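Local atomic coordinates of lipase-specific foldase (Burkholderia glumae, PDB entry 2ES4), a protein that assists the folding of the extracellular lipase, as a membrane-based steric chaperone, while the enzyme passes through the periplasm. Residues Lys239-Leu243 and Gln256-Leu261; Pro155-Gln159 and Arg189-Ile195; Trp279-Tyr283 and Arg323-Asp328; Arg131-Tyr135 and Leu168-Leu173. All coordinates share one frame. Residues are numbered along the deposited sequence.

Interaction 1: Lys239-Leu243 and Gln256-Leu261; sequences KIADL and QIAQTL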
# COMPACT_ATOMS: atom_id res chain seq x y z
N LYS B 239 -9.06 1.87 21.56
CA LYS B 239 -9.44 1.66 22.95
C LYS B 239 -8.79 0.39 23.49
O LYS B 239 -8.29 0.37 24.62
CB LYS B 239 -10.95 1.54 23.10
CG LYS B 239 -11.72 2.78 22.68
CD LYS B 239 -13.19 2.66 22.98
CE LYS B 239 -13.38 2.68 24.45
NZ LYS B 239 -12.98 3.95 25.10
N ILE B 240 -8.76 -0.65 22.65
CA ILE B 240 -8.15 -1.92 23.02
C ILE B 240 -6.63 -1.74 23.14
O ILE B 240 -6.04 -2.15 24.14
CB ILE B 240 -8.46 -3.02 21.98
CG1 ILE B 240 -9.97 -3.25 21.92
CG2 ILE B 240 -7.74 -4.31 22.34
CD1 ILE B 240 -10.41 -4.26 20.88
N ALA B 241 -6.04 -1.08 22.15
CA ALA B 241 -4.59 -0.83 22.13
C ALA B 241 -4.13 -0.05 23.35
O ALA B 241 -3.11 -0.39 23.95
CB ALA B 241 -4.20 -0.09 20.86
N ASP B 242 -4.91 0.95 23.76
CA ASP B 242 -4.59 1.77 24.93
C ASP B 242 -4.57 0.96 26.22
O ASP B 242 -3.69 1.16 27.06
CB ASP B 242 -5.58 2.93 25.07
CG ASP B 242 -5.41 3.99 23.99
OD1 ASP B 242 -4.28 4.18 23.49
OD2 ASP B 242 -6.42 4.63 23.64
N LEU B 243 -5.51 0.02 26.35
CA LEU B 243 -5.56 -0.83 27.54
C LEU B 243 -4.36 -1.76 27.61
O LEU B 243 -3.84 -2.02 28.70
CB LEU B 243 -6.86 -1.62 27.58
CG LEU B 243 -8.07 -0.79 27.98
CD1 LEU B 243 -9.33 -1.53 27.66
CD2 LEU B 243 -7.99 -0.46 29.46
N GLN B 256 -13.41 -2.90 31.13
CA GLN B 256 -13.39 -1.62 30.44
C GLN B 256 -14.00 -1.68 29.03
O GLN B 256 -14.76 -0.79 28.65
CB GLN B 256 -11.98 -1.05 30.39
CG GLN B 256 -11.90 0.36 29.80
CD GLN B 256 -12.86 1.33 30.49
OE1 GLN B 256 -12.86 1.45 31.72
NE2 GLN B 256 -13.70 1.99 29.70
N ILE B 257 -13.65 -2.71 28.28
CA ILE B 257 -14.18 -2.86 26.93
C ILE B 257 -15.67 -3.18 26.94
O ILE B 257 -16.41 -2.72 26.06
CB ILE B 257 -13.41 -3.93 26.14
CG1 ILE B 257 -11.95 -3.50 25.95
CG2 ILE B 257 -14.03 -4.16 24.77
CD1 ILE B 257 -11.77 -2.22 25.16
N ALA B 258 -16.12 -3.94 27.93
CA ALA B 258 -17.53 -4.32 28.04
C ALA B 258 -18.46 -3.13 28.16
O ALA B 258 -19.56 -3.15 27.61
CB ALA B 258 -17.75 -5.26 29.20
N GLN B 259 -17.98 -2.08 28.82
CA GLN B 259 -18.79 -0.88 29.00
C GLN B 259 -18.62 0.18 27.91
O GLN B 259 -19.08 1.31 28.06
CB GLN B 259 -18.58 -0.27 30.38
CG GLN B 259 -17.17 0.19 30.68
CD GLN B 259 -17.05 0.83 32.03
OE1 GLN B 259 -17.44 0.26 33.05
NE2 GLN B 259 -16.50 2.05 32.06
N THR B 260 -17.93 -0.19 26.83
CA THR B 260 -17.73 0.73 25.71
C THR B 260 -18.04 0.06 24.38
O THR B 260 -18.89 0.55 23.62
CB THR B 260 -16.31 1.30 25.68
OG1 THR B 260 -15.35 0.24 25.70
CG2 THR B 260 -16.06 2.25 26.86
N LEU B 261 -17.41 -1.08 24.11
CA LEU B 261 -17.63 -1.81 22.87
C LEU B 261 -18.63 -2.95 22.98
O LEU B 261 -19.08 -3.48 21.96
CB LEU B 261 -16.30 -2.35 22.32
CG LEU B 261 -15.20 -1.33 22.04
CD1 LEU B 261 -14.00 -2.04 21.43
CD2 LEU B 261 -15.72 -0.25 21.10

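Interaction 2: Pro155-Gln159 and Arg189-Ile195; sequences PAAMQ and RHDLERI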
# COMPACT_ATOMS: atom_id res chain seq x y z
N PRO B 155 2.31 24.18 -3.07
CA PRO B 155 0.85 24.07 -3.20
C PRO B 155 0.23 25.05 -4.19
O PRO B 155 -0.92 24.89 -4.58
CB PRO B 155 0.37 24.33 -1.77
CG PRO B 155 1.45 23.72 -0.96
CD PRO B 155 2.68 24.26 -1.64
N ALA B 156 1.02 26.04 -4.60
CA ALA B 156 0.58 27.05 -5.55
C ALA B 156 0.43 26.46 -6.95
O ALA B 156 -0.66 26.50 -7.51
CB ALA B 156 1.55 28.21 -5.58
N ALA B 157 1.51 25.87 -7.47
CA ALA B 157 1.51 25.25 -8.79
C ALA B 157 0.51 24.10 -8.86
O ALA B 157 -0.29 24.02 -9.80
CB ALA B 157 2.89 24.75 -9.15
N MET B 158 0.52 23.25 -7.83
CA MET B 158 -0.39 22.11 -7.73
C MET B 158 -1.84 22.55 -7.75
O MET B 158 -2.70 21.87 -8.30
CB MET B 158 -0.12 21.30 -6.47
CG MET B 158 1.26 20.70 -6.38
SD MET B 158 1.52 19.67 -4.94
CE MET B 158 2.43 20.76 -3.90
N GLN B 159 -2.10 23.74 -7.19
CA GLN B 159 -3.44 24.31 -7.15
C GLN B 159 -3.86 24.76 -8.53
O GLN B 159 -5.02 24.63 -8.90
CB GLN B 159 -3.49 25.49 -6.16
CG GLN B 159 -4.82 25.67 -5.43
CD GLN B 159 -5.99 25.86 -6.37
OE1 GLN B 159 -5.97 26.75 -7.22
NE2 GLN B 159 -6.96 24.97 -6.28
N ARG B 189 -8.10 19.88 -3.53
CA ARG B 189 -8.07 21.31 -3.20
C ARG B 189 -8.05 21.52 -1.69
O ARG B 189 -7.20 22.24 -1.17
CB ARG B 189 -9.28 22.03 -3.78
CG ARG B 189 -9.34 22.04 -5.29
CD ARG B 189 -10.61 22.71 -5.80
NE ARG B 189 -10.73 22.65 -7.26
CZ ARG B 189 -9.89 23.22 -8.12
NH1 ARG B 189 -8.84 23.91 -7.69
NH2 ARG B 189 -10.09 23.09 -9.43
N HIS B 190 -8.93 20.79 -0.99
CA HIS B 190 -9.04 20.85 0.46
C HIS B 190 -7.73 20.45 1.15
O HIS B 190 -7.24 21.18 2.02
CB HIS B 190 -10.18 19.96 0.93
CG HIS B 190 -10.44 20.03 2.40
ND1 HIS B 190 -9.60 19.45 3.33
CD2 HIS B 190 -11.43 20.61 3.11
CE1 HIS B 190 -10.07 19.66 4.54
NE2 HIS B 190 -11.19 20.37 4.44
N ASP B 191 -7.17 19.31 0.76
CA ASP B 191 -5.92 18.83 1.35
C ASP B 191 -4.74 19.72 1.01
O ASP B 191 -3.89 19.97 1.86
CB ASP B 191 -5.61 17.40 0.91
CG ASP B 191 -6.58 16.39 1.50
OD1 ASP B 191 -6.90 16.49 2.70
OD2 ASP B 191 -7.02 15.49 0.76
N LEU B 192 -4.74 20.25 -0.21
CA LEU B 192 -3.67 21.14 -0.67
C LEU B 192 -3.58 22.38 0.21
O LEU B 192 -2.50 22.93 0.43
CB LEU B 192 -3.90 21.53 -2.12
CG LEU B 192 -2.74 22.20 -2.83
CD1 LEU B 192 -1.51 21.30 -2.78
CD2 LEU B 192 -3.12 22.45 -4.21
N GLU B 193 -4.73 22.78 0.75
CA GLU B 193 -4.81 23.93 1.64
C GLU B 193 -4.19 23.64 2.99
O GLU B 193 -3.33 24.39 3.45
CB GLU B 193 -6.26 24.37 1.83
CG GLU B 193 -6.77 25.29 0.75
CD GLU B 193 -5.97 26.58 0.67
OE1 GLU B 193 -5.88 27.29 1.69
OE2 GLU B 193 -5.42 26.87 -0.42
N ARG B 194 -4.60 22.53 3.60
CA ARG B 194 -4.09 22.11 4.90
C ARG B 194 -2.57 22.03 4.90
O ARG B 194 -1.92 22.36 5.89
CB ARG B 194 -4.66 20.76 5.30
CG ARG B 194 -6.17 20.71 5.33
CD ARG B 194 -6.65 19.51 6.11
NE ARG B 194 -6.07 18.27 5.60
CZ ARG B 194 -6.14 17.09 6.22
NH1 ARG B 194 -5.58 16.03 5.68
NH2 ARG B 194 -6.79 16.98 7.38
N ILE B 195 -2.01 21.65 3.75
CA ILE B 195 -0.56 21.54 3.58
C ILE B 195 0.07 22.93 3.57
O ILE B 195 1.11 23.14 4.19
CB ILE B 195 -0.19 20.81 2.28
CG1 ILE B 195 -0.87 19.44 2.25
CG2 ILE B 195 1.33 20.64 2.18
CD1 ILE B 195 -0.65 18.69 0.98

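Interaction 3: Trp279-Tyr283 and Arg323-Asp328; sequences WQTRY and RAASLD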
# COMPACT_ATOMS: atom_id res chain seq x y z
N TRP B 279 1.75 -16.50 25.88
CA TRP B 279 2.86 -16.50 24.93
C TRP B 279 4.12 -15.98 25.62
O TRP B 279 5.19 -16.59 25.49
CB TRP B 279 2.53 -15.64 23.69
CG TRP B 279 3.75 -15.24 22.88
CD1 TRP B 279 4.36 -14.02 22.86
CD2 TRP B 279 4.53 -16.09 22.03
NE1 TRP B 279 5.48 -14.05 22.06
CE2 TRP B 279 5.61 -15.31 21.53
CE3 TRP B 279 4.43 -17.44 21.63
CZ2 TRP B 279 6.59 -15.83 20.66
CZ3 TRP B 279 5.40 -17.97 20.75
CH2 TRP B 279 6.47 -17.15 20.28
N GLN B 280 3.99 -14.86 26.32
CA GLN B 280 5.13 -14.27 27.02
C GLN B 280 5.73 -15.24 28.03
O GLN B 280 6.94 -15.39 28.09
CB GLN B 280 4.73 -12.97 27.72
CG GLN B 280 4.44 -11.82 26.77
CD GLN B 280 3.84 -10.62 27.47
OE1 GLN B 280 4.43 -10.08 28.42
NE2 GLN B 280 2.68 -10.17 27.00
N THR B 281 4.87 -15.96 28.75
CA THR B 281 5.32 -16.94 29.73
C THR B 281 6.05 -18.10 29.06
O THR B 281 7.12 -18.51 29.53
CB THR B 281 4.14 -17.48 30.56
OG1 THR B 281 3.57 -16.41 31.32
CG2 THR B 281 4.59 -18.59 31.51
N ARG B 282 5.49 -18.61 27.97
CA ARG B 282 6.10 -19.72 27.24
C ARG B 282 7.41 -19.31 26.58
O ARG B 282 8.38 -20.07 26.61
CB ARG B 282 5.14 -20.28 26.20
CG ARG B 282 3.92 -20.98 26.81
CD ARG B 282 3.01 -21.61 25.75
NE ARG B 282 2.28 -20.62 24.94
CZ ARG B 282 2.55 -20.33 23.67
NH1 ARG B 282 3.54 -20.94 23.03
NH2 ARG B 282 1.80 -19.44 23.03
N TYR B 283 7.46 -18.09 26.05
CA TYR B 283 8.68 -17.60 25.42
C TYR B 283 9.78 -17.41 26.46
O TYR B 283 10.95 -17.75 26.20
CB TYR B 283 8.44 -16.29 24.65
CG TYR B 283 9.71 -15.77 24.01
CD1 TYR B 283 10.27 -16.42 22.89
CD2 TYR B 283 10.41 -14.69 24.58
CE1 TYR B 283 11.51 -16.01 22.36
CE2 TYR B 283 11.65 -14.27 24.06
CZ TYR B 283 12.19 -14.94 22.96
OH TYR B 283 13.40 -14.53 22.45
N ARG B 323 8.19 -17.16 15.01
CA ARG B 323 8.03 -15.99 15.86
C ARG B 323 9.07 -15.94 16.96
O ARG B 323 9.62 -14.88 17.25
CB ARG B 323 6.64 -15.92 16.48
CG ARG B 323 6.31 -14.54 17.02
CD ARG B 323 4.97 -14.48 17.70
NE ARG B 323 4.76 -13.16 18.30
CZ ARG B 323 3.83 -12.89 19.21
NH1 ARG B 323 3.00 -13.84 19.64
NH2 ARG B 323 3.71 -11.66 19.70
N ALA B 324 9.36 -17.10 17.56
CA ALA B 324 10.36 -17.16 18.62
C ALA B 324 11.73 -16.81 18.06
O ALA B 324 12.52 -16.13 18.72
CB ALA B 324 10.38 -18.52 19.25
N ALA B 325 11.99 -17.21 16.81
CA ALA B 325 13.26 -16.91 16.13
C ALA B 325 13.41 -15.40 15.97
O ALA B 325 14.49 -14.85 16.19
CB ALA B 325 13.33 -17.61 14.78
N SER B 326 12.29 -14.75 15.65
CA SER B 326 12.24 -13.30 15.50
C SER B 326 12.55 -12.62 16.83
O SER B 326 13.39 -11.72 16.87
CB SER B 326 10.87 -12.85 15.01
OG SER B 326 10.71 -11.44 15.13
N LEU B 327 11.89 -13.05 17.89
CA LEU B 327 12.13 -12.48 19.21
C LEU B 327 13.56 -12.70 19.70
O LEU B 327 14.12 -11.84 20.39
CB LEU B 327 11.12 -12.98 20.24
CG LEU B 327 9.83 -12.17 20.41
CD1 LEU B 327 9.19 -11.89 19.07
CD2 LEU B 327 8.87 -12.90 21.33
N ASP B 328 14.16 -13.81 19.29
CA ASP B 328 15.54 -14.13 19.67
C ASP B 328 16.55 -13.17 19.03
O ASP B 328 17.67 -13.01 19.53
CB ASP B 328 15.91 -15.55 19.25
CG ASP B 328 15.31 -16.61 20.14
OD1 ASP B 328 14.73 -16.30 21.20
OD2 ASP B 328 15.44 -17.80 19.79

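Interaction 4: Arg131-Tyr135 and Leu168-Leu173; sequences RYRAY and LADRTL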
# COMPACT_ATOMS: atom_id res chain seq x y z
N ARG B 131 -16.14 11.17 -25.16
CA ARG B 131 -15.77 12.39 -24.46
C ARG B 131 -14.67 12.18 -23.43
O ARG B 131 -13.83 13.06 -23.23
CB ARG B 131 -17.00 13.02 -23.81
CG ARG B 131 -17.81 13.85 -24.79
CD ARG B 131 -19.01 14.50 -24.13
NE ARG B 131 -20.13 13.57 -23.96
CZ ARG B 131 -21.35 13.92 -23.56
NH1 ARG B 131 -21.62 15.19 -23.28
NH2 ARG B 131 -22.30 13.00 -23.45
N TYR B 132 -14.64 10.99 -22.81
CA TYR B 132 -13.62 10.67 -21.82
C TYR B 132 -12.26 10.52 -22.48
O TYR B 132 -11.29 11.10 -22.02
CB TYR B 132 -13.97 9.40 -21.05
CG TYR B 132 -13.21 9.22 -19.75
CD1 TYR B 132 -13.21 7.99 -19.09
CD2 TYR B 132 -12.52 10.31 -19.14
CE1 TYR B 132 -12.54 7.82 -17.85
CE2 TYR B 132 -11.85 10.15 -17.91
CZ TYR B 132 -11.87 8.90 -17.28
OH TYR B 132 -11.20 8.75 -16.09
N ARG B 133 -12.21 9.75 -23.56
CA ARG B 133 -10.97 9.54 -24.28
C ARG B 133 -10.44 10.85 -24.88
O ARG B 133 -9.24 11.03 -25.01
CB ARG B 133 -11.14 8.48 -25.36
CG ARG B 133 -12.11 8.83 -26.45
CD ARG B 133 -12.41 7.67 -27.34
NE ARG B 133 -11.17 7.08 -27.83
CZ ARG B 133 -11.10 6.05 -28.66
NH1 ARG B 133 -12.21 5.49 -29.12
NH2 ARG B 133 -9.92 5.58 -29.03
N ALA B 134 -11.37 11.77 -25.19
CA ALA B 134 -11.01 13.07 -25.73
C ALA B 134 -10.28 13.84 -24.63
O ALA B 134 -9.36 14.60 -24.90
CB ALA B 134 -12.24 13.83 -26.17
N TYR B 135 -10.68 13.57 -23.38
CA TYR B 135 -10.08 14.19 -22.21
C TYR B 135 -8.61 13.82 -22.10
O TYR B 135 -7.78 14.69 -21.85
CB TYR B 135 -10.87 13.79 -20.95
CG TYR B 135 -10.24 14.16 -19.63
CD1 TYR B 135 -9.19 13.39 -19.08
CD2 TYR B 135 -10.69 15.27 -18.92
CE1 TYR B 135 -8.58 13.74 -17.88
CE2 TYR B 135 -10.09 15.63 -17.69
CZ TYR B 135 -9.04 14.85 -17.18
OH TYR B 135 -8.48 15.18 -15.98
N LEU B 168 -10.25 21.42 -18.72
CA LEU B 168 -10.35 20.38 -19.75
C LEU B 168 -11.59 19.53 -19.54
O LEU B 168 -12.35 19.32 -20.48
CB LEU B 168 -9.12 19.48 -19.73
CG LEU B 168 -7.76 20.12 -20.01
CD1 LEU B 168 -6.68 19.08 -19.86
CD2 LEU B 168 -7.73 20.72 -21.41
N ALA B 169 -11.81 19.12 -18.30
CA ALA B 169 -12.97 18.31 -17.93
C ALA B 169 -14.27 18.96 -18.37
O ALA B 169 -15.18 18.29 -18.82
CB ALA B 169 -12.98 18.06 -16.44
N ASP B 170 -14.33 20.29 -18.27
CA ASP B 170 -15.52 21.04 -18.67
C ASP B 170 -15.69 21.10 -20.18
O ASP B 170 -16.81 21.03 -20.68
CB ASP B 170 -15.47 22.46 -18.10
CG ASP B 170 -15.46 22.49 -16.58
OD1 ASP B 170 -15.39 23.60 -16.01
OD2 ASP B 170 -15.51 21.41 -15.95
N ARG B 171 -14.58 21.20 -20.89
CA ARG B 171 -14.59 21.27 -22.35
C ARG B 171 -14.81 19.91 -23.02
O ARG B 171 -15.53 19.80 -24.01
CB ARG B 171 -13.31 21.90 -22.86
N THR B 172 -14.20 18.88 -22.45
CA THR B 172 -14.30 17.52 -22.98
C THR B 172 -15.47 16.73 -22.43
O THR B 172 -16.28 16.21 -23.20
CB THR B 172 -13.01 16.74 -22.73
OG1 THR B 172 -12.72 16.72 -21.33
CG2 THR B 172 -11.84 17.37 -23.48
N LEU B 173 -15.57 16.65 -21.11
CA LEU B 173 -16.65 15.91 -20.47
C LEU B 173 -17.91 16.74 -20.30
O LEU B 173 -19.01 16.19 -20.29
CB LEU B 173 -16.19 15.37 -19.12
CG LEU B 173 -15.02 14.39 -19.16
CD1 LEU B 173 -14.55 14.10 -17.79
CD2 LEU B 173 -15.47 13.14 -19.86

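Interaction 1: Lys239-Leu243 and Gln256-Leu261
Lys239 opens the contact on helix 221-245. Its CB-to-CE chain reaches over the C-terminal end of helix 250-258. There Lys239 CE lies 3.4 Å from Thr260 OG1, and Lys239 CD lies 4.3 Å from Leu261 CD2. Ile240 comes next and is buried. Ile240 CG1 packs at 3.8 Å from Ile257 CD1 and at 4.2 Å from Leu261 CD1. The same side chain also touches Met253 and Met272 of the chaperone and an apolar side chain of the lipase. One turn on, Leu243 points at the second helix. Leu243 CD1 sits 3.6 Å from Ile257 CD1 and 3.8 Å from Gln256 CB. Ile257 CD1 meets Lys239, Ile240 and Leu243 in turn. The segments lie on consecutive helices, 221-245 and 250-258, of the all-alpha foldase. Thr260 and Leu261, in the loop that follows, also take part. Helix 263-294 touches the pair through Ile240 and Ile257. The contact rests on van der Waals packing. It implies a small apolar cluster, only partly buried, with the lysine chain along its rim.

Interaction 2: Pro155-Gln159 and Arg189-Ile195
Leu192 has by far the largest area buried here, 105 Å². It projects from helix 177-198 onto the first turn of helix 155-172. Leu192 CD2 lies 3.3 Å from Pro155 O and 3.4 Å from Gln159 N. Leu192 CD2 is also 3.9 Å from Met158 CB. Leu192 CD1 meets Pro155 CB at 3.7 Å. One leucine therefore packs against both backbone and side chains of the opposing turn.

Gln159 follows with 67 Å². Gln159 CB is 3.6 Å from Leu192 CD2. Its amide end lies at the edge of the Arg189 guanidinium, with Gln159 NE2 2.6 Å from Arg189 NH1. As modelled, two donors face each other, so this is neither a hydrogen bond nor an attraction to build on.

Pro155 buries 51 Å². Its CA-to-CB bond points toward helix 177-198, and Pro155 CG is 4.4 Å from Ile195 CG2. Asp154, just before it, accepts a hydrogen bond from Ala157 N through OD2, near the start of the helix.

The two helices follow each other as an antiparallel hairpin. Their local axes approach to 10.1 Å at 168°. An aromatic side chain of the lipase hydrogen-bonds to Asp191 OD2. The chemistry between the segments is mainly apolar, which implies that the hairpin is held here by packing. Met158, Leu192 and Ile195 also pack on the lipase, so the apolar seam is shared by hairpin and interface.

Interaction 3: Trp279-Tyr283 and Arg323-Asp328
This is an aromatic and cation-pi contact between two helices in the C-terminal part of the all-helical foldase. Helix 320-328 crosses the long helix 263-294 steeply. The local axes make an angle of 70° and come no closer than 12.0 Å, so large side chains fill the gap. Trp279 and Tyr283, one turn apart, do most of this. The Arg323 guanidinium lies flat on the indole, with planes at 6° and centres 3.8 Å apart. Arg323 CZ is also 3.8 Å from the centroid of the five-membered ring, a cation-pi contact. Beyond the two segments, Arg323 NH2 forms a salt bridge with an acidic side chain of the lipase, so this arginine serves both the fold and the interface. At the indole edge, Leu327 CD2 lies 3.8 Å from Trp279 CZ2. The same methyl sits over the Tyr283 ring, 3.9 Å from its centroid, in a CH-pi contact. Ala324 CB touches both aromatics, 4.3 Å from Trp279 CH2 and 4.2 Å from Tyr283 CE1. Asp328 has further partners in Arg290, by a salt bridge, and Tyr286, by a hydrogen bond. The one hydrogen bond between the segments runs from Tyr283 OH to Asp328 OD1, at 2.5 Å.

Interaction 4: Arg131-Tyr135 and Leu168-Leu173
Tyr135 lays the edge of its ring along the C-terminal part of helix 155-172. Tyr135 CD2 is 3.5 Å from Thr172 OG1 and 3.9 Å from Ala169 CA. Tyr135 CE2 lies 4.0 Å from Ala169 CB. Leu173 adds its CD1 methyl, 4.2 Å from Tyr135 CD2. The Thr172 hydroxyl is turned back to its own helix, where Thr172 OG1 donates to Leu168 O at 2.8 Å. Its methyl faces the first helix, with Thr172 CG2 4.0 Å from Ala134 O. The contact joins helix 120-137 to helix 155-172 in the N-terminal part of the all-helical foldase. They pack roughly antiparallel, with local axes at 143° and 9.2 Å apart at the closest point. Helix 177-198 packs on the same residues: Phe181 stacks on Tyr135, and Phe180 meets Tyr132 edge-to-face. Leu173 touches both phenylalanines. The CA-to-CB bond of Leu173 points away from helix 120-137, yet Leu173 CD2 lies 3.7 Å from both Arg131 O and Tyr132 CA. The Tyr132 hydroxyl is hydrogen-bonded to Asp90 OD1, beyond the two segments. Arg131 flanks the contact with its aliphatic stem, and Arg131 CG lies 3.2 Å from Thr172 O.

Overall arrangement
Along the chain, interactions 4 and 2 interleave, and interactions 1 and 3 follow in that order. Interactions 2 and 4 share helix 155-172, one near its start and the other toward its C-terminal end. Their centres are 23 Å apart. Helix 250-258 of interaction 1 leads into helix 263-294 of interaction 3, and the centres of these two contacts are 26 Å apart. Interactions 3 and 4 lie on opposite sides of the chain's centre, 58 Å between centres. None of the four touches another. The foldase is thus extended, with separate local helix packings. The lipase reaches interactions 1, 2 and 3 but not interaction 4, consistent with an extensive interface.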